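Local coordinates for uncharacterized protein (Parabacteroides merdae ATCC 43184, PDB 4OPW) that is of unknown function but is probably a cell-surface adhesin, with a head domain built as a beta-solenoid of stacked parallel strands, at residues Y34-S39 with S103-D108; K123-V128 with V143-T148. All blocks are in the same frame, centred on the assembly; numbering follows the deposited sequence. Where two conformers were deposited one is given.

Contact 1 (Y34-S39 with S103-D108); sequences YEQSES and SPLKGD
Side-chain hydrogen bonds carry this contact, with Gln36 at its middle. Its backbone N-H points almost straight at the hydroxyl of Ser103 (Gln36 N to Ser103 OG 2.8 Å, 173° at the hydrogen). With chi1 near 76°, Ser103 OG stands between its own N and carbonyl carbon, from where it also donates to Pro104 O at 2.9 Å, entering above the carbonyl plane. One hydroxyl thus accepts from one segment and donates within its own. In the opposite direction, the Gln36 chain leaves with CG anti to the backbone N (chi1 -165°) and reaches extended across to 105-106. Its carboxamide oxygen accepts the amide of Lys106 in the carbonyl plane, on a lone pair (Lys106 N to Gln36 OE1 2.9 Å). The other end of that carboxamide, NE2, donates to Lys86 O, so both ends fix its rotation. Water 1 lies 2.7 Å from Gln36 O and 3.1 Å from Pro104 O, bridging the two carbonyls.

Packing is lighter. Tyr34 turns the edge of its ring to Leu105, whose CD2 lies in the ring plane 3.7 Å from CE2 of Tyr34; Tyr34 OH hydrogen-bonds with Ser85 OG. The Lys106 chain crosses the Gln36 side chain at about a right angle, its CG 3.6 Å from Gln36 NE2, while the aliphatic part of Glu35 brushes Ser103 CB.

Strand 31-36 pairs in parallel with both 80-85 and 98-101, and on the latter side Tyr34 bonds to Ile100 and Asn102. Past Asn102 the ladder stops, and Ser103 and Gln36 span the step by side chains. The short, weakly bonded strand 105-106 pairs instead with 126-128, Leu105 bonding to Lys125.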
ATOM      1  N   TYR A  34       9.748   4.300   6.641  1.00 16.11           N
ATOM      2  CA  TYR A  34      10.665   4.403   5.522  1.00 16.17           C
ATOM      3  C   TYR A  34      10.840   5.820   5.029  1.00 20.14           C
ATOM      4  O   TYR A  34       9.891   6.604   4.978  1.00 18.21           O
ATOM      5  CB  TYR A  34      10.155   3.510   4.339  1.00 16.47           C
ATOM      6  CG  TYR A  34      10.966   3.669   3.072  1.00 16.70           C
ATOM      7  CD1 TYR A  34      12.167   2.984   2.899  1.00 18.14           C
ATOM      8  CD2 TYR A  34      10.573   4.563   2.075  1.00 16.79           C
ATOM      9  CE1 TYR A  34      12.974   3.210   1.783  1.00 17.26           C
ATOM     10  CE2 TYR A  34      11.371   4.798   0.960  1.00 17.93           C
ATOM     11  CZ  TYR A  34      12.565   4.113   0.811  1.00 18.96           C
ATOM     12  OH  TYR A  34      13.325   4.370  -0.301  1.00 17.76           O
ATOM     13  N   GLU A  35      12.064   6.125   4.604  1.00 18.50           N
ATOM     14  CA  GLU A  35      12.363   7.397   3.965  0.50 18.40           C
ATOM     15  C   GLU A  35      13.254   7.146   2.751  1.00 22.09           C
ATOM     16  O   GLU A  35      14.145   6.290   2.799  1.00 20.20           O
ATOM     17  CB  GLU A  35      13.003   8.397   4.941  0.50 19.85           C
ATOM     18  CG  GLU A  35      11.990   9.080   5.852  0.50 26.20           C
ATOM     19  CD  GLU A  35      12.561   9.959   6.951  0.50 39.18           C
ATOM     20  OE1 GLU A  35      13.524  10.711   6.677  0.50 24.39           O
ATOM     21  OE2 GLU A  35      12.020   9.921   8.081  0.50 26.55           O
ATOM     22  N   GLN A  36      12.969   7.846   1.665  1.00 18.62           N
ATOM     23  CA  GLN A  36      13.766   7.770   0.442  0.50 19.15           C
ATOM     24  C   GLN A  36      14.786   8.904   0.498  1.00 23.34           C
ATOM     25  O   GLN A  36      14.406  10.077   0.597  1.00 23.33           O
ATOM     26  CB  GLN A  36      12.897   7.839  -0.829  0.50 20.13           C
ATOM     27  CG  GLN A  36      13.666   7.400  -2.091  0.50 25.74           C
ATOM     28  CD  GLN A  36      12.963   7.672  -3.407  0.50 35.32           C
ATOM     29  OE1 GLN A  36      11.770   7.968  -3.463  0.50 23.94           O
ATOM     30  NE2 GLN A  36      13.694   7.559  -4.512  0.50 27.02           N
ATOM     31  N   SER A  37      16.086   8.555   0.500  1.00 19.50           N
ATOM     32  CA  SER A  37      17.142   9.560   0.591  1.00 20.15           C
ATOM     33  C   SER A  37      18.459   9.024   0.069  1.00 25.59           C
ATOM     34  O   SER A  37      18.620   7.810  -0.044  1.00 24.90           O
ATOM     35  CB  SER A  37      17.330  10.014   2.038  1.00 22.85           C
ATOM     36  OG  SER A  37      17.965   9.007   2.816  1.00 26.40           O
ATOM     37  N   GLU A  38      19.417   9.934  -0.146  1.00 23.67           N
ATOM     38  CA  GLU A  38      20.771   9.624  -0.617  1.00 23.78           C
ATOM     39  C   GLU A  38      21.759   9.409   0.551  1.00 27.85           C
ATOM     40  O   GLU A  38      22.909   9.043   0.308  1.00 28.32           O
ATOM     41  CB  GLU A  38      21.271  10.735  -1.528  1.00 25.54           C
ATOM     42  CG  GLU A  38      20.605  10.696  -2.890  1.00 26.50           C
ATOM     43  CD  GLU A  38      21.226  11.621  -3.920  1.00 35.42           C
ATOM     44  OE1 GLU A  38      22.424  11.957  -3.785  1.00 31.83           O
ATOM     45  OE2 GLU A  38      20.531  11.948  -4.908  1.00 35.86           O
ATOM     46  N   SER A  39      21.304   9.632   1.801  1.00 24.57           N
ATOM     47  CA  SER A  39      22.065   9.465   3.042  1.00 24.71           C
ATOM     48  C   SER A  39      22.505   8.011   3.222  1.00 26.88           C
ATOM     49  O   SER A  39      21.764   7.102   2.823  1.00 24.82           O
ATOM     50  CB  SER A  39      21.192   9.860   4.242  1.00 28.53           C
ATOM     51  OG  SER A  39      20.810  11.222   4.207  1.00 43.46           O
ATOM     52  N   SER A 103       8.670  10.415   3.521  1.00 20.44           N
ATOM     53  CA  SER A 103       9.363  11.255   2.553  1.00 19.99           C
ATOM     54  C   SER A 103       8.604  11.235   1.260  1.00 22.72           C
ATOM     55  O   SER A 103       7.866  10.276   1.024  1.00 20.61           O
ATOM     56  CB  SER A 103      10.781  10.712   2.314  1.00 23.64           C
ATOM     57  OG  SER A 103      10.724   9.557   1.489  1.00 24.52           O
ATOM     58  N   PRO A 104       8.872  12.180   0.331  1.00 20.77           N
ATOM     59  CA  PRO A 104       8.337  12.019  -1.028  1.00 21.35           C
ATOM     60  C   PRO A 104       8.950  10.762  -1.656  1.00 24.16           C
ATOM     61  O   PRO A 104       9.996  10.272  -1.188  1.00 22.88           O
ATOM     62  CB  PRO A 104       8.803  13.290  -1.760  1.00 23.80           C
ATOM     63  CG  PRO A 104       9.206  14.259  -0.686  1.00 28.19           C
ATOM     64  CD  PRO A 104       9.740  13.372   0.431  1.00 23.03           C
ATOM     65  N   LEU A 105       8.276  10.201  -2.663  1.00 19.45           N
ATOM     66  CA  LEU A 105       8.734   9.006  -3.366  1.00 18.68           C
ATOM     67  C   LEU A 105       8.796   9.267  -4.860  1.00 24.19           C
ATOM     68  O   LEU A 105       7.873   9.863  -5.427  1.00 22.25           O
ATOM     69  CB  LEU A 105       7.826   7.804  -3.100  1.00 18.17           C
ATOM     70  CG  LEU A 105       7.694   7.342  -1.630  1.00 21.41           C
ATOM     71  CD1 LEU A 105       6.602   6.318  -1.494  1.00 21.42           C
ATOM     72  CD2 LEU A 105       9.011   6.808  -1.098  1.00 21.28           C
ATOM     73  N   LYS A 106       9.882   8.825  -5.494  1.00 20.33           N
ATOM     74  CA  LYS A 106      10.057   9.042  -6.933  1.00 21.42           C
ATOM     75  C   LYS A 106      10.565   7.759  -7.585  1.00 28.90           C
ATOM     76  O   LYS A 106      11.003   6.848  -6.885  1.00 31.50           O
ATOM     77  CB  LYS A 106      10.991  10.230  -7.209  1.00 24.96           C
ATOM     78  CG  LYS A 106      12.435  10.033  -6.745  1.00 32.29           C
ATOM     79  CD  LYS A 106      13.337  11.195  -7.160  1.00 37.99           C
ATOM     80  CE  LYS A 106      14.740  11.001  -6.638  1.00 40.37           C
ATOM     81  NZ  LYS A 106      15.384   9.830  -7.275  1.00 46.89           N
ATOM     82  N   GLY A 107      10.495   7.693  -8.899  1.00 25.60           N
ATOM     83  CA  GLY A 107      10.969   6.534  -9.645  1.00 24.74           C
ATOM     84  C   GLY A 107      10.112   6.225 -10.842  1.00 25.28           C
ATOM     85  O   GLY A 107       9.029   6.790 -10.987  1.00 24.44           O
ATOM     86  N   ASP A 108      10.584   5.320 -11.701  1.00 21.74           N
ATOM     87  CA  ASP A 108       9.832   4.914 -12.888  1.00 21.85           C
ATOM     88  C   ASP A 108       8.528   4.220 -12.487  1.00 24.03           C
ATOM     89  O   ASP A 108       7.484   4.459 -13.102  1.00 21.86           O
ATOM     90  CB  ASP A 108      10.678   3.956 -13.761  1.00 24.27           C
ATOM     91  CG  ASP A 108      11.903   4.568 -14.428  1.00 33.26           C
ATOM     92  OD1 ASP A 108      11.963   5.814 -14.550  1.00 31.44           O
ATOM     93  OD2 ASP A 108      12.795   3.804 -14.830  1.00 38.44           O
TER
HETATM   94  O   HOH W   1      12.676  11.714  -0.629  1.00 30.22           O

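Contact 2 (K123-V128 with V143-T148); sequences KQKVEV and VNELKT. With EDO (1,2-ethanediol), chain E.
The flat groups here are a carboxamide and carboxylates, and none stacks on another. Asn144 donates through ND2 to Lys123 O (2.9 Å); the acceptor lies tilted out of the amide plane, and the bond is bent (138° at the hydrogen). Seen from Lys123, the donor sits above the carbonyl plane. The Glu145 carboxylate meets the extended Lys125 chain obliquely, OE1 3.8 Å from Lys125 CB; Lys125 NZ and Glu145 OE2, 4.2 Å apart, fall short of a salt bridge. Glu127 and Lys147 run side by side, and Glu127 OE2 takes a bond from O1 of a 1,2-ethanediol, probably from the crystallisation liquor.

Between the backbones runs a parallel ladder. Val126 N donates to Glu145 O (3.0 Å), Lys147 N to Val126 O (2.8 Å) and Val128 N to Lys147 O (3.1 Å), the last two almost along the C=O axis. Ahead of it, water 2 donates to Gln124 O and accepts from Glu145 N. Val126 and Leu146 share one face, where both pack on Leu131, while Glu127 and Lys147 share the other. Short parallel strands stacked coil on coil, apolar residues on one face and charged ones on the other, are characteristic of a beta-solenoid.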
ATOM      1  N   LYS A 123       2.692   9.345   3.081  1.00 17.01           N
ATOM      2  CA  LYS A 123       2.340  10.661   3.635  1.00 17.55           C
ATOM      3  C   LYS A 123       2.793  11.879   2.817  1.00 22.37           C
ATOM      4  O   LYS A 123       2.284  12.984   3.065  1.00 21.84           O
ATOM      5  CB  LYS A 123       2.859  10.782   5.076  1.00 18.61           C
ATOM      6  CG  LYS A 123       2.162   9.798   6.032  1.00 23.53           C
ATOM      7  CD  LYS A 123       2.410  10.156   7.483  1.00 29.08           C
ATOM      8  CE  LYS A 123       1.610   9.300   8.428  1.00 26.77           C
ATOM      9  NZ  LYS A 123       1.934   9.601   9.852  1.00 24.82           N
ATOM     10  N   GLN A 124       3.756  11.713   1.891  1.00 19.47           N
ATOM     11  CA  GLN A 124       4.247  12.839   1.082  1.00 19.97           C
ATOM     12  C   GLN A 124       4.150  12.511  -0.406  1.00 22.69           C
ATOM     13  O   GLN A 124       3.888  11.358  -0.772  1.00 23.21           O
ATOM     14  CB  GLN A 124       5.657  13.249   1.503  1.00 21.56           C
ATOM     15  CG  GLN A 124       5.664  13.999   2.845  1.00 33.22           C
ATOM     16  CD  GLN A 124       7.049  14.280   3.375  1.00 56.01           C
ATOM     17  OE1 GLN A 124       7.432  13.814   4.445  1.00 61.60           O
ATOM     18  NE2 GLN A 124       7.820  15.071   2.666  1.00 50.96           N
ATOM     19  N   LYS A 125       4.285  13.527  -1.268  1.00 20.57           N
ATOM     20  CA  LYS A 125       4.040  13.374  -2.699  1.00 20.68           C
ATOM     21  C   LYS A 125       4.779  12.180  -3.331  1.00 23.36           C
ATOM     22  O   LYS A 125       5.990  12.019  -3.186  1.00 22.37           O
ATOM     23  CB  LYS A 125       4.346  14.670  -3.472  1.00 24.37           C
ATOM     24  CG  LYS A 125       3.898  14.639  -4.934  1.00 31.94           C
ATOM     25  CD  LYS A 125       4.194  15.960  -5.636  1.00 43.70           C
ATOM     26  CE  LYS A 125       3.540  16.034  -6.995  1.00 53.04           C
ATOM     27  NZ  LYS A 125       3.716  17.373  -7.614  1.00 61.70           N
ATOM     28  N   VAL A 126       4.005  11.352  -4.027  1.00 20.93           N
ATOM     29  CA  VAL A 126       4.481  10.212  -4.812  1.00 21.54           C
ATOM     30  C   VAL A 126       4.482  10.662  -6.280  1.00 25.80           C
ATOM     31  O   VAL A 126       3.416  10.979  -6.820  1.00 25.80           O
ATOM     32  CB  VAL A 126       3.606   8.952  -4.581  1.00 25.57           C
ATOM     33  CG1 VAL A 126       4.067   7.780  -5.457  1.00 26.20           C
ATOM     34  CG2 VAL A 126       3.583   8.557  -3.096  1.00 25.08           C
ATOM     35  N   GLU A 127       5.663  10.743  -6.909  1.00 22.00           N
ATOM     36  CA  GLU A 127       5.752  11.153  -8.316  1.00 22.35           C
ATOM     37  C   GLU A 127       6.469  10.058  -9.077  1.00 24.82           C
ATOM     38  O   GLU A 127       7.689   9.949  -9.003  1.00 23.93           O
ATOM     39  CB  GLU A 127       6.437  12.524  -8.465  1.00 24.24           C
ATOM     40  CG  GLU A 127       6.507  12.984  -9.910  1.00 34.14           C
ATOM     41  CD  GLU A 127       6.591  14.474 -10.163  1.00 55.57           C
ATOM     42  OE1 GLU A 127       6.775  15.248  -9.194  1.00 44.61           O
ATOM     43  OE2 GLU A 127       6.454  14.866 -11.345  1.00 44.77           O
ATOM     44  N   VAL A 128       5.698   9.228  -9.788  1.00 21.47           N
ATOM     45  CA  VAL A 128       6.223   8.066 -10.505  1.00 21.73           C
ATOM     46  C   VAL A 128       5.599   7.946 -11.879  1.00 27.30           C
ATOM     47  O   VAL A 128       4.555   8.535 -12.118  1.00 27.45           O
ATOM     48  CB  VAL A 128       5.968   6.758  -9.678  1.00 23.30           C
ATOM     49  CG1 VAL A 128       6.788   6.736  -8.384  1.00 23.37           C
ATOM     50  CG2 VAL A 128       4.472   6.531  -9.399  1.00 22.66           C
ATOM     51  N   VAL A 143      -2.987   7.400   0.451  1.00 17.60           N
ATOM     52  CA  VAL A 143      -1.989   8.115  -0.342  1.00 16.95           C
ATOM     53  C   VAL A 143      -2.380   9.586  -0.324  1.00 20.91           C
ATOM     54  O   VAL A 143      -3.423   9.956  -0.872  1.00 20.97           O
ATOM     55  CB  VAL A 143      -1.841   7.545  -1.791  1.00 19.36           C
ATOM     56  CG1 VAL A 143      -0.780   8.317  -2.571  1.00 18.42           C
ATOM     57  CG2 VAL A 143      -1.505   6.035  -1.771  1.00 18.90           C
ATOM     58  N   ASN A 144      -1.575  10.422   0.339  1.00 19.00           N
ATOM     59  CA  ASN A 144      -1.904  11.837   0.496  1.00 18.94           C
ATOM     60  C   ASN A 144      -1.880  12.620  -0.822  1.00 22.75           C
ATOM     61  O   ASN A 144      -2.730  13.495  -1.021  1.00 22.92           O
ATOM     62  CB  ASN A 144      -0.972  12.507   1.511  1.00 21.55           C
ATOM     63  CG  ASN A 144      -1.292  12.170   2.956  1.00 37.04           C
ATOM     64  OD1 ASN A 144      -2.266  11.469   3.276  1.00 30.75           O
ATOM     65  ND2 ASN A 144      -0.490  12.683   3.867  1.00 26.50           N
ATOM     66  N   GLU A 145      -0.916  12.338  -1.700  1.00 19.79           N
ATOM     67  CA  GLU A 145      -0.787  13.090  -2.952  1.00 19.84           C
ATOM     68  C   GLU A 145       0.021  12.279  -3.949  1.00 25.26           C
ATOM     69  O   GLU A 145       1.101  11.790  -3.596  1.00 24.02           O
ATOM     70  CB  GLU A 145      -0.103  14.449  -2.693  1.00 21.50           C
ATOM     71  CG  GLU A 145      -0.163  15.390  -3.887  1.00 30.15           C
ATOM     72  CD  GLU A 145       0.646  16.668  -3.782  1.00 48.91           C
ATOM     73  OE1 GLU A 145       1.331  16.877  -2.755  1.00 43.67           O
ATOM     74  OE2 GLU A 145       0.591  17.467  -4.743  1.00 43.17           O
ATOM     75  N   LEU A 146      -0.489  12.151  -5.183  1.00 22.27           N
ATOM     76  CA  LEU A 146       0.191  11.412  -6.244  1.00 21.77           C
ATOM     77  C   LEU A 146       0.203  12.167  -7.588  1.00 25.16           C
ATOM     78  O   LEU A 146      -0.714  12.935  -7.908  1.00 23.37           O
ATOM     79  CB  LEU A 146      -0.426  10.020  -6.429  1.00 21.43           C
ATOM     80  CG  LEU A 146      -1.901   9.909  -6.901  1.00 24.71           C
ATOM     81  CD1 LEU A 146      -1.984   9.740  -8.433  1.00 24.04           C
ATOM     82  CD2 LEU A 146      -2.585   8.708  -6.241  1.00 25.06           C
ATOM     83  N   LYS A 147       1.234  11.897  -8.385  1.00 21.80           N
ATOM     84  CA  LYS A 147       1.413  12.431  -9.736  1.00 22.63           C
ATOM     85  C   LYS A 147       1.969  11.290 -10.541  1.00 26.72           C
ATOM     86  O   LYS A 147       3.060  10.812 -10.238  1.00 26.80           O
ATOM     87  CB  LYS A 147       2.318  13.687  -9.755  1.00 26.07           C
ATOM     88  CG  LYS A 147       2.717  14.200 -11.156  1.00 35.50           C
ATOM     89  CD  LYS A 147       1.543  14.755 -11.951  1.00 46.40           C
ATOM     90  CE  LYS A 147       1.934  15.117 -13.369  1.00 51.66           C
ATOM     91  NZ  LYS A 147       0.745  15.511 -14.165  1.00 62.91           N
ATOM     92  N   THR A 148       1.176  10.762 -11.477  1.00 23.02           N
ATOM     93  CA  THR A 148       1.632   9.612 -12.262  1.00 23.61           C
ATOM     94  C   THR A 148       1.099   9.661 -13.687  1.00 28.56           C
ATOM     95  O   THR A 148       0.199  10.451 -13.987  1.00 28.72           O
ATOM     96  CB  THR A 148       1.211   8.274 -11.537  1.00 28.24           C
ATOM     97  OG1 THR A 148       1.889   7.157 -12.125  1.00 25.39           O
ATOM     98  CG2 THR A 148      -0.288   8.021 -11.558  1.00 26.66           C
TER
HETATM   99  C1  EDO E 303       5.200  12.058 -13.292  1.00 67.33           C
HETATM  100  O1  EDO E 303       5.376  13.347 -13.864  1.00 68.38           O
HETATM  101  C2  EDO E 303       4.532  11.129 -14.318  1.00 66.59           C
HETATM  102  O2  EDO E 303       3.322  11.720 -14.774  1.00 66.90           O
HETATM  103  O   HOH W   2       1.223  10.589  -0.897  1.00 25.32           O

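Contact 1 closes before contact 2 opens along the chain, and their centres lie about 11 Å apart on the same side of the chain's centre. The two meet directly: strand 105-106 of contact 1 is the parallel neighbour of strand 126-128 of contact 2, with probable hydrogen bonds from Leu105 N to Lys125 O (3.0 Å) and from Glu127 N to Leu105 O (2.8 Å). The segments 34-39, 103-108, 123-128 and 143-148 therefore follow one another along the same side of the solenoid. Contact 1 spans the step from 34-39 to 103-108 largely by side chains, whereas contact 2 is a short run of parallel pairing, carried on toward the C-terminal coils, all within the putative adhesin head domain.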